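Local atomic coordinates of inactive dihydroorotase-like domain (Chaetomium thermophilum, PDB entry 5NNL), a protein that belongs by fold to the dihydroorotase-like proteins, with a beta/alpha barrel joined to a smaller beta-rich domain, but is an inactive member of that family. Residues A[96-102]-A[126-132]; A[119-124]-A[143-149]. All blocks are in the same frame, centred on the assembly; numbering follows the deposited sequence.

Interaction 1: residues A[96-102]-A[126-132]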
ATOM      1  N   GLY A  96      -7.557   9.658   6.157  1.00 39.16           N
ATOM      2  CA  GLY A  96      -6.836   8.968   7.208  1.00 38.73           C
ATOM      3  C   GLY A  96      -5.342   9.225   7.206  1.00 38.22           C
ATOM      4  O   GLY A  96      -4.627   8.712   8.074  1.00 37.44           O
ATOM      5  N   SER A  97      -4.851  10.011   6.250  1.00 37.00           N
ATOM      6  CA  SER A  97      -3.412  10.208   6.127  1.00 34.63           C
ATOM      7  C   SER A  97      -3.122  11.306   5.114  1.00 35.43           C
ATOM      8  O   SER A  97      -3.927  11.584   4.221  1.00 32.92           O
ATOM      9  CB  SER A  97      -2.717   8.922   5.690  1.00 31.70           C
ATOM     10  OG  SER A  97      -3.078   8.611   4.357  1.00 31.87           O
ATOM     11  N   LEU A  98      -1.936  11.897   5.246  1.00 35.35           N
ATOM     12  CA  LEU A  98      -1.426  12.872   4.291  1.00 33.85           C
ATOM     13  C   LEU A  98      -0.251  12.274   3.532  1.00 31.54           C
ATOM     14  O   LEU A  98       0.711  11.796   4.144  1.00 31.94           O
ATOM     15  CB  LEU A  98      -0.986  14.157   4.997  1.00 37.23           C
ATOM     16  CG  LEU A  98      -0.235  15.177   4.135  1.00 37.17           C
ATOM     17  CD1 LEU A  98      -1.114  15.641   2.989  1.00 34.05           C
ATOM     18  CD2 LEU A  98       0.225  16.362   4.973  1.00 37.39           C
ATOM     19  N   PHE A  99      -0.326  12.313   2.206  1.00 30.72           N
ATOM     20  CA  PHE A  99       0.744  11.837   1.343  1.00 33.98           C
ATOM     21  C   PHE A  99       1.541  13.024   0.808  1.00 35.36           C
ATOM     22  O   PHE A  99       0.970  13.934   0.197  1.00 33.36           O
ATOM     23  CB  PHE A  99       0.181  11.011   0.187  1.00 33.26           C
ATOM     24  CG  PHE A  99       1.230  10.481  -0.746  1.00 33.48           C
ATOM     25  CD1 PHE A  99       2.214   9.618  -0.288  1.00 35.15           C
ATOM     26  CD2 PHE A  99       1.229  10.837  -2.083  1.00 34.79           C
ATOM     27  CE1 PHE A  99       3.179   9.126  -1.148  1.00 33.48           C
ATOM     28  CE2 PHE A  99       2.192  10.348  -2.946  1.00 37.55           C
ATOM     29  CZ  PHE A  99       3.168   9.494  -2.479  1.00 33.58           C
ATOM     30  N   ILE A 100       2.844  13.003   1.034  1.00 34.73           N
ATOM     31  CA  ILE A 100       3.742  14.075   0.603  1.00 33.80           C
ATOM     32  C   ILE A 100       4.721  13.506  -0.406  1.00 36.00           C
ATOM     33  O   ILE A 100       5.751  12.933  -0.040  1.00 32.46           O
ATOM     34  CB  ILE A 100       4.485  14.703   1.796  1.00 34.10           C
ATOM     35  CG1 ILE A 100       3.487  15.214   2.835  1.00 32.66           C
ATOM     36  CG2 ILE A 100       5.374  15.840   1.300  1.00 34.91           C
ATOM     37  CD1 ILE A 100       4.124  15.832   4.061  1.00 37.17           C
ATOM     38  N   PRO A 101       4.453  13.652  -1.701  1.00 36.71           N
ATOM     39  CA  PRO A 101       5.480  13.397  -2.707  1.00 37.62           C
ATOM     40  C   PRO A 101       6.243  14.673  -3.023  1.00 41.15           C
ATOM     41  O   PRO A 101       5.717  15.783  -2.937  1.00 41.61           O
ATOM     42  CB  PRO A 101       4.658  12.925  -3.911  1.00 40.88           C
ATOM     43  CG  PRO A 101       3.386  13.766  -3.807  1.00 42.34           C
ATOM     44  CD  PRO A 101       3.177  14.061  -2.324  1.00 39.13           C
ATOM     45  N   PHE A 102       7.511  14.507  -3.390  1.00 41.11           N
ATOM     46  CA  PHE A 102       8.352  15.665  -3.668  1.00 39.93           C
ATOM     47  C   PHE A 102       8.326  16.097  -5.130  1.00 44.10           C
ATOM     48  O   PHE A 102       8.804  17.194  -5.443  1.00 44.18           O
ATOM     49  CB  PHE A 102       9.792  15.381  -3.241  1.00 38.02           C
ATOM     50  CG  PHE A 102      10.065  15.701  -1.801  1.00 34.03           C
ATOM     51  CD1 PHE A 102      10.799  16.822  -1.459  1.00 35.97           C
ATOM     52  CD2 PHE A 102       9.580  14.889  -0.791  1.00 36.60           C
ATOM     53  CE1 PHE A 102      11.055  17.123  -0.140  1.00 34.81           C
ATOM     54  CE2 PHE A 102       9.830  15.184   0.534  1.00 34.42           C
ATOM     55  CZ  PHE A 102      10.570  16.304   0.861  1.00 35.41           C
ATOM     56  N   LYS A 126      -2.203  12.608  13.211  1.00 49.14           N
ATOM     57  CA  LYS A 126      -2.734  12.007  11.994  1.00 45.33           C
ATOM     58  C   LYS A 126      -1.584  11.589  11.083  1.00 48.53           C
ATOM     59  O   LYS A 126      -0.683  12.402  10.828  1.00 42.89           O
ATOM     60  CB  LYS A 126      -3.647  12.992  11.273  1.00 45.69           C
ATOM     61  CG  LYS A 126      -4.714  12.344  10.392  1.00 44.33           C
ATOM     62  CD  LYS A 126      -6.008  13.157  10.368  1.00 43.20           C
ATOM     63  CE  LYS A 126      -7.227  12.307  10.717  1.00 47.39           C
ATOM     64  NZ  LYS A 126      -7.633  11.403   9.602  1.00 45.47           N
ATOM     65  N   PRO A 127      -1.560  10.354  10.579  1.00 46.25           N
ATOM     66  CA  PRO A 127      -0.363   9.865   9.880  1.00 42.28           C
ATOM     67  C   PRO A 127       0.036  10.714   8.679  1.00 39.83           C
ATOM     68  O   PRO A 127      -0.805  11.276   7.973  1.00 37.93           O
ATOM     69  CB  PRO A 127      -0.763   8.452   9.441  1.00 38.58           C
ATOM     70  CG  PRO A 127      -1.810   8.043  10.406  1.00 40.01           C
ATOM     71  CD  PRO A 127      -2.572   9.292  10.729  1.00 44.60           C
ATOM     72  N   ILE A 128       1.350  10.781   8.452  1.00 33.61           N
ATOM     73  CA  ILE A 128       1.936  11.367   7.251  1.00 36.89           C
ATOM     74  C   ILE A 128       2.781  10.303   6.565  1.00 31.62           C
ATOM     75  O   ILE A 128       3.563   9.602   7.216  1.00 31.10           O
ATOM     76  CB  ILE A 128       2.793  12.611   7.570  1.00 36.62           C
ATOM     77  CG1 ILE A 128       1.914  13.717   8.160  1.00 38.31           C
ATOM     78  CG2 ILE A 128       3.512  13.106   6.309  1.00 35.31           C
ATOM     79  CD1 ILE A 128       2.674  14.966   8.597  1.00 40.48           C
ATOM     80  N   ILE A 129       2.637  10.201   5.247  1.00 32.69           N
ATOM     81  CA  ILE A 129       3.307   9.181   4.452  1.00 33.74           C
ATOM     82  C   ILE A 129       3.991   9.864   3.274  1.00 32.55           C
ATOM     83  O   ILE A 129       3.441  10.798   2.682  1.00 32.59           O
ATOM     84  CB  ILE A 129       2.314   8.096   3.974  1.00 32.23           C
ATOM     85  CG1 ILE A 129       2.948   7.203   2.902  1.00 31.99           C
ATOM     86  CG2 ILE A 129       1.040   8.728   3.446  1.00 34.35           C
ATOM     87  CD1 ILE A 129       2.103   5.992   2.529  1.00 34.42           C
ATOM     88  N   THR A 130       5.197   9.404   2.944  1.00 31.48           N
ATOM     89  CA  THR A 130       5.980   9.988   1.867  1.00 31.78           C
ATOM     90  C   THR A 130       6.691   8.894   1.086  1.00 31.39           C
ATOM     91  O   THR A 130       6.993   7.824   1.618  1.00 30.36           O
ATOM     92  CB  THR A 130       7.025  10.985   2.395  1.00 30.46           C
ATOM     93  OG1 THR A 130       7.810  11.475   1.303  1.00 30.86           O
ATOM     94  CG2 THR A 130       7.939  10.327   3.429  1.00 31.67           C
ATOM     95  N   ASP A 131       6.957   9.178  -0.191  1.00 32.54           N
ATOM     96  CA  ASP A 131       7.809   8.337  -1.021  1.00 33.63           C
ATOM     97  C   ASP A 131       9.147   9.010  -1.320  1.00 33.94           C
ATOM     98  O   ASP A 131       9.812   8.657  -2.300  1.00 32.04           O
ATOM     99  CB  ASP A 131       7.094   7.966  -2.323  1.00 30.81           C
ATOM    100  CG  ASP A 131       6.760   9.173  -3.176  1.00 36.70           C
ATOM    101  OD1 ASP A 131       6.959  10.317  -2.713  1.00 34.93           O
ATOM    102  OD2 ASP A 131       6.296   8.976  -4.319  1.00 37.22           O
ATOM    103  N   ALA A 132       9.553   9.968  -0.487  1.00 33.67           N
ATOM    104  CA  ALA A 132      10.789  10.705  -0.714  1.00 34.50           C
ATOM    105  C   ALA A 132      11.987   9.761  -0.731  1.00 32.48           C
ATOM    106  O   ALA A 132      11.992   8.715  -0.075  1.00 26.89           O
ATOM    107  CB  ALA A 132      10.982  11.767   0.371  1.00 32.40           C
TER
HETATM  108  O   HOH W   1       9.086  12.112  -3.322  1.00 43.31           O

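Interaction 2: residues A[119-124]-A[143-149]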
ATOM      1  N   PHE A 119       3.523  20.258   7.594  1.00 40.33           N
ATOM      2  CA  PHE A 119       3.828  19.827   8.955  1.00 39.86           C
ATOM      3  C   PHE A 119       3.258  20.786   9.995  1.00 42.43           C
ATOM      4  O   PHE A 119       2.909  20.363  11.103  1.00 42.71           O
ATOM      5  CB  PHE A 119       5.339  19.687   9.138  1.00 43.13           C
ATOM      6  CG  PHE A 119       5.863  18.325   8.807  1.00 37.36           C
ATOM      7  CD1 PHE A 119       6.013  17.927   7.492  1.00 36.91           C
ATOM      8  CD2 PHE A 119       6.209  17.446   9.813  1.00 41.27           C
ATOM      9  CE1 PHE A 119       6.496  16.677   7.187  1.00 37.75           C
ATOM     10  CE2 PHE A 119       6.694  16.194   9.518  1.00 40.24           C
ATOM     11  CZ  PHE A 119       6.840  15.805   8.202  1.00 38.30           C
ATOM     12  N   ASP A 120       3.168  22.078   9.663  1.00 44.36           N
ATOM     13  CA  ASP A 120       2.556  23.054  10.562  1.00 44.28           C
ATOM     14  C   ASP A 120       1.030  22.997  10.545  1.00 46.18           C
ATOM     15  O   ASP A 120       0.394  23.259  11.572  1.00 46.43           O
ATOM     16  CB  ASP A 120       3.012  24.467  10.188  1.00 44.81           C
ATOM     17  CG  ASP A 120       4.508  24.653  10.328  1.00 47.15           C
ATOM     18  OD1 ASP A 120       5.115  23.982  11.189  1.00 50.97           O
ATOM     19  OD2 ASP A 120       5.077  25.472   9.580  1.00 49.95           O
ATOM     20  N   ALA A 121       0.428  22.669   9.400  1.00 44.30           N
ATOM     21  CA  ALA A 121      -1.019  22.718   9.228  1.00 40.99           C
ATOM     22  C   ALA A 121      -1.708  21.378   9.464  1.00 43.44           C
ATOM     23  O   ALA A 121      -2.934  21.349   9.622  1.00 44.05           O
ATOM     24  CB  ALA A 121      -1.354  23.209   7.816  1.00 42.21           C
ATOM     25  N   TRP A 122      -0.963  20.277   9.498  1.00 43.51           N
ATOM     26  CA  TRP A 122      -1.570  18.952   9.569  1.00 41.48           C
ATOM     27  C   TRP A 122      -1.577  18.440  11.007  1.00 42.34           C
ATOM     28  O   TRP A 122      -0.604  18.644  11.738  1.00 41.73           O
ATOM     29  CB  TRP A 122      -0.803  17.977   8.673  1.00 44.13           C
ATOM     30  CG  TRP A 122      -1.392  16.599   8.570  1.00 40.22           C
ATOM     31  CD1 TRP A 122      -0.975  15.483   9.231  1.00 43.25           C
ATOM     32  CD2 TRP A 122      -2.489  16.189   7.742  1.00 40.09           C
ATOM     33  NE1 TRP A 122      -1.743  14.404   8.869  1.00 43.21           N
ATOM     34  CE2 TRP A 122      -2.682  14.812   7.958  1.00 40.74           C
ATOM     35  CE3 TRP A 122      -3.325  16.855   6.841  1.00 44.26           C
ATOM     36  CZ2 TRP A 122      -3.681  14.087   7.309  1.00 41.36           C
ATOM     37  CZ3 TRP A 122      -4.317  16.133   6.196  1.00 44.06           C
ATOM     38  CH2 TRP A 122      -4.485  14.763   6.434  1.00 40.97           C
ATOM     39  N   PRO A 123      -2.651  17.788  11.464  1.00 42.90           N
ATOM     40  CA  PRO A 123      -2.689  17.330  12.861  1.00 45.17           C
ATOM     41  C   PRO A 123      -1.517  16.418  13.199  1.00 48.61           C
ATOM     42  O   PRO A 123      -1.139  15.541  12.421  1.00 47.81           O
ATOM     43  CB  PRO A 123      -4.027  16.587  12.954  1.00 45.76           C
ATOM     44  CG  PRO A 123      -4.866  17.193  11.890  1.00 40.48           C
ATOM     45  CD  PRO A 123      -3.929  17.542  10.772  1.00 41.85           C
ATOM     46  N   LYS A 124      -0.955  16.624  14.395  1.00 49.91           N
ATOM     47  CA  LYS A 124       0.267  15.924  14.780  1.00 53.62           C
ATOM     48  C   LYS A 124       0.046  14.427  14.954  1.00 55.45           C
ATOM     49  O   LYS A 124       0.980  13.641  14.762  1.00 55.86           O
ATOM     50  CB  LYS A 124       0.830  16.517  16.072  1.00 58.24           C
ATOM     51  CG  LYS A 124       2.055  15.780  16.608  1.00 59.90           C
ATOM     52  CD  LYS A 124       2.852  16.639  17.587  1.00 64.38           C
ATOM     53  CE  LYS A 124       2.782  16.118  19.017  1.00 65.25           C
ATOM     54  NZ  LYS A 124       3.868  15.145  19.312  1.00 65.90           N
ATOM     55  N   LEU A 143      12.381  17.135   9.427  1.00 31.36           N
ATOM     56  CA  LEU A 143      11.184  17.834   9.881  1.00 36.72           C
ATOM     57  C   LEU A 143      10.410  16.994  10.890  1.00 39.59           C
ATOM     58  O   LEU A 143       9.966  17.503  11.925  1.00 41.57           O
ATOM     59  CB  LEU A 143      10.310  18.199   8.681  1.00 35.58           C
ATOM     60  CG  LEU A 143      10.945  19.213   7.724  1.00 34.07           C
ATOM     61  CD1 LEU A 143      10.091  19.431   6.488  1.00 33.55           C
ATOM     62  CD2 LEU A 143      11.195  20.539   8.421  1.00 40.25           C
ATOM     63  N   ALA A 144      10.246  15.698  10.612  1.00 38.44           N
ATOM     64  CA  ALA A 144       9.572  14.827  11.569  1.00 40.11           C
ATOM     65  C   ALA A 144      10.275  14.855  12.918  1.00 42.53           C
ATOM     66  O   ALA A 144       9.622  14.876  13.968  1.00 43.52           O
ATOM     67  CB  ALA A 144       9.505  13.399  11.030  1.00 40.93           C
ATOM     68  N   SER A 145      11.612  14.862  12.908  1.00 39.26           N
ATOM     69  CA  SER A 145      12.367  14.940  14.154  1.00 38.95           C
ATOM     70  C   SER A 145      12.189  16.294  14.830  1.00 43.74           C
ATOM     71  O   SER A 145      12.066  16.369  16.059  1.00 46.69           O
ATOM     72  CB  SER A 145      13.849  14.679  13.889  1.00 38.86           C
ATOM     73  OG  SER A 145      14.599  14.825  15.082  1.00 42.77           O
ATOM     74  N   LEU A 146      12.174  17.376  14.048  1.00 42.01           N
ATOM     75  CA  LEU A 146      12.070  18.707  14.633  1.00 42.64           C
ATOM     76  C   LEU A 146      10.671  18.986  15.165  1.00 45.75           C
ATOM     77  O   LEU A 146      10.513  19.796  16.081  1.00 45.81           O
ATOM     78  CB  LEU A 146      12.467  19.768  13.606  1.00 41.25           C
ATOM     79  CG  LEU A 146      13.947  19.794  13.200  1.00 36.89           C
ATOM     80  CD1 LEU A 146      14.191  20.838  12.124  1.00 35.49           C
ATOM     81  CD2 LEU A 146      14.845  20.061  14.394  1.00 36.81           C
ATOM     82  N   HIS A 147       9.649  18.348  14.610  1.00 45.33           N
ATOM     83  CA  HIS A 147       8.304  18.465  15.153  1.00 43.61           C
ATOM     84  C   HIS A 147       7.964  17.330  16.107  1.00 43.95           C
ATOM     85  O   HIS A 147       6.840  17.283  16.616  1.00 48.93           O
ATOM     86  CB  HIS A 147       7.280  18.513  14.018  1.00 42.85           C
ATOM     87  CG  HIS A 147       7.424  19.710  13.132  1.00 44.51           C
ATOM     88  ND1 HIS A 147       6.723  20.878  13.339  1.00 49.30           N
ATOM     89  CD2 HIS A 147       8.196  19.922  12.041  1.00 45.16           C
ATOM     90  CE1 HIS A 147       7.053  21.757  12.409  1.00 49.59           C
ATOM     91  NE2 HIS A 147       7.944  21.202  11.608  1.00 46.11           N
ATOM     92  N   ASN A 148       8.911  16.431  16.364  1.00 44.45           N
ATOM     93  CA  ASN A 148       8.708  15.287  17.249  1.00 50.09           C
ATOM     94  C   ASN A 148       7.381  14.590  16.955  1.00 49.00           C
ATOM     95  O   ASN A 148       6.542  14.393  17.837  1.00 50.79           O
ATOM     96  CB  ASN A 148       8.782  15.707  18.714  1.00 52.90           C
ATOM     97  CG  ASN A 148       8.816  14.518  19.650  1.00 52.56           C
ATOM     98  OD1 ASN A 148       9.492  13.524  19.391  1.00 53.26           O
ATOM     99  ND2 ASN A 148       8.067  14.605  20.731  1.00 53.64           N
ATOM    100  N   ARG A 149       7.193  14.217  15.693  1.00 46.05           N
ATOM    101  CA  ARG A 149       6.013  13.482  15.265  1.00 46.12           C
ATOM    102  C   ARG A 149       6.449  12.326  14.369  1.00 44.11           C
ATOM    103  O   ARG A 149       7.637  12.146  14.080  1.00 41.81           O
ATOM    104  CB  ARG A 149       5.013  14.407  14.556  1.00 45.75           C
ATOM    105  CG  ARG A 149       5.507  15.043  13.258  1.00 46.16           C
ATOM    106  CD  ARG A 149       4.375  15.125  12.253  1.00 42.27           C
ATOM    107  NE  ARG A 149       3.853  13.792  11.958  1.00 42.12           N
ATOM    108  CZ  ARG A 149       2.577  13.507  11.712  1.00 43.44           C
ATOM    109  NH1 ARG A 149       1.654  14.461  11.720  1.00 44.67           N
ATOM    110  NH2 ARG A 149       2.219  12.254  11.464  1.00 39.34           N
TER
HETATM  111  O   HOH W   2       1.622  17.144  11.654  1.00 45.90           O

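Interaction 1: residues A[96-102]-A[126-132]
Strands 98-100 and 128-130 run side by side in the same direction, their axes 4.6 Å apart and splayed by 28°. They are the two strands of a beta-alpha-beta unit of the barrel, joined through helix 111-121, and they illustrate how parallel neighbours are laced together. Leu-98 bonds on both sides of Ile-128, and Ile-129 in turn on both sides of Phe-99: Leu-98 N donates to Pro-127 O, Ile-129 N to Leu-98 O at 2.7 Å, and Ile-100 N to Ile-129 O at 2.8 Å. The CA hydrogens of Phe-99 and Ile-128 also lean on carbonyl oxygens across the gap.

On the face carrying Leu-98, Ile-128 and Ile-100, the CD1 tip of Ile-100 meets the CG2 branch of Ile-128 at 3.6 Å. Ile-100 also touches Val-115 of helix 111-121 and Ile-140 of helix 134-146, placing this face under the helical layer. The other face carries Phe-99 and Ile-129. Although Phe-99 CB points to this face, its ring comes close to the second strand, with CD1 4.0 Å from Ile-129 CG2. Farther along, its CZ reaches the carboxylate of Asp-131, whose OD2 sits 3.7 Å away at the ring edge; the two planes are 63° apart. The other carboxylate oxygen, OD1, is joined through a water to Phe-102 N, linking the two segments beyond the strands.

At the opposite end, Lys-126 NZ passes close to Gly-96 CA but bonds to Ala-92 O. Thr-130 closes the ladder with its side chain: with chi1 at 177°, OG1 lies opposite its backbone N and within bonding distance of the first strand, donating to Ile-100 O (2.9 Å) while accepting from Ala-132 N in an ST turn, also at 2.9 Å.

Interaction 2: residues A[119-124]-A[143-149]
Arg-149 and His-147 are steered onto segment 119-124 by their torsions. The first bond of Arg-149 (chi1 63°) sets CG between backbone N and carbonyl carbon, and bends at chi2 and chi3 then carry the chain past Phe-119 to the carbonyls of Pro-123 and Lys-124. His-147, with CG beside its backbone N (chi1 -64°), brings a face of its ring against Phe-119 CB, which lies 4.1 Å from the imidazole centroid.

Helix 134-146 finishes in a Schellman motif, with Asn-148 the first residue to leave helical backbone angles. Phe-119, from the last turn of helix 111-121, fills the gap between these neighbouring barrel helices. Leu-143 CB stands over the middle of its ring in a CH-pi contact, and Arg-149 CD approaches CE2 obliquely at 3.7 Å.

Polar groups gather beyond the ring. Arg-149 NH1 gives a weak, bent hydrogen bond to Pro-123 O (3.1 Å) and a shorter one to a water (2.7 Å) that in turn donates to Trp-122 O. Lys-124 O lies over one guanidinium face, while NH2 bonds to Lys-126 O. Lys-124 runs back alongside the arginine in the opposite direction, and its NZ donates to Asn-148 O at 3.1 Å.

Asp-120 OD1 comes within 3.2 Å of His-147 CE1, and Glu-116 bonds NE2; two such acidic neighbours may favour a protonated imidazole.

The two contacts belong to successive layers of the same wall of the barrel: interaction 1 joins neighbouring strands, and interaction 2 joins the ends of the helices following them. Their centres lie 12 Å apart, and their segments alternate along the chain. Arg-149 and Trp-122 connect the layers. Lys-126 O, which already takes Arg-149, also receives Trp-122 NE1, so one carbonyl just before strand 128-130 accepts a donor from each segment of interaction 2. Leu-98 CB packs against a face of the Trp-122 indole, 3.5 Å from CE2, and Phe-119 rests on Ile-100, bringing both strand and helix contacts into one apolar layer.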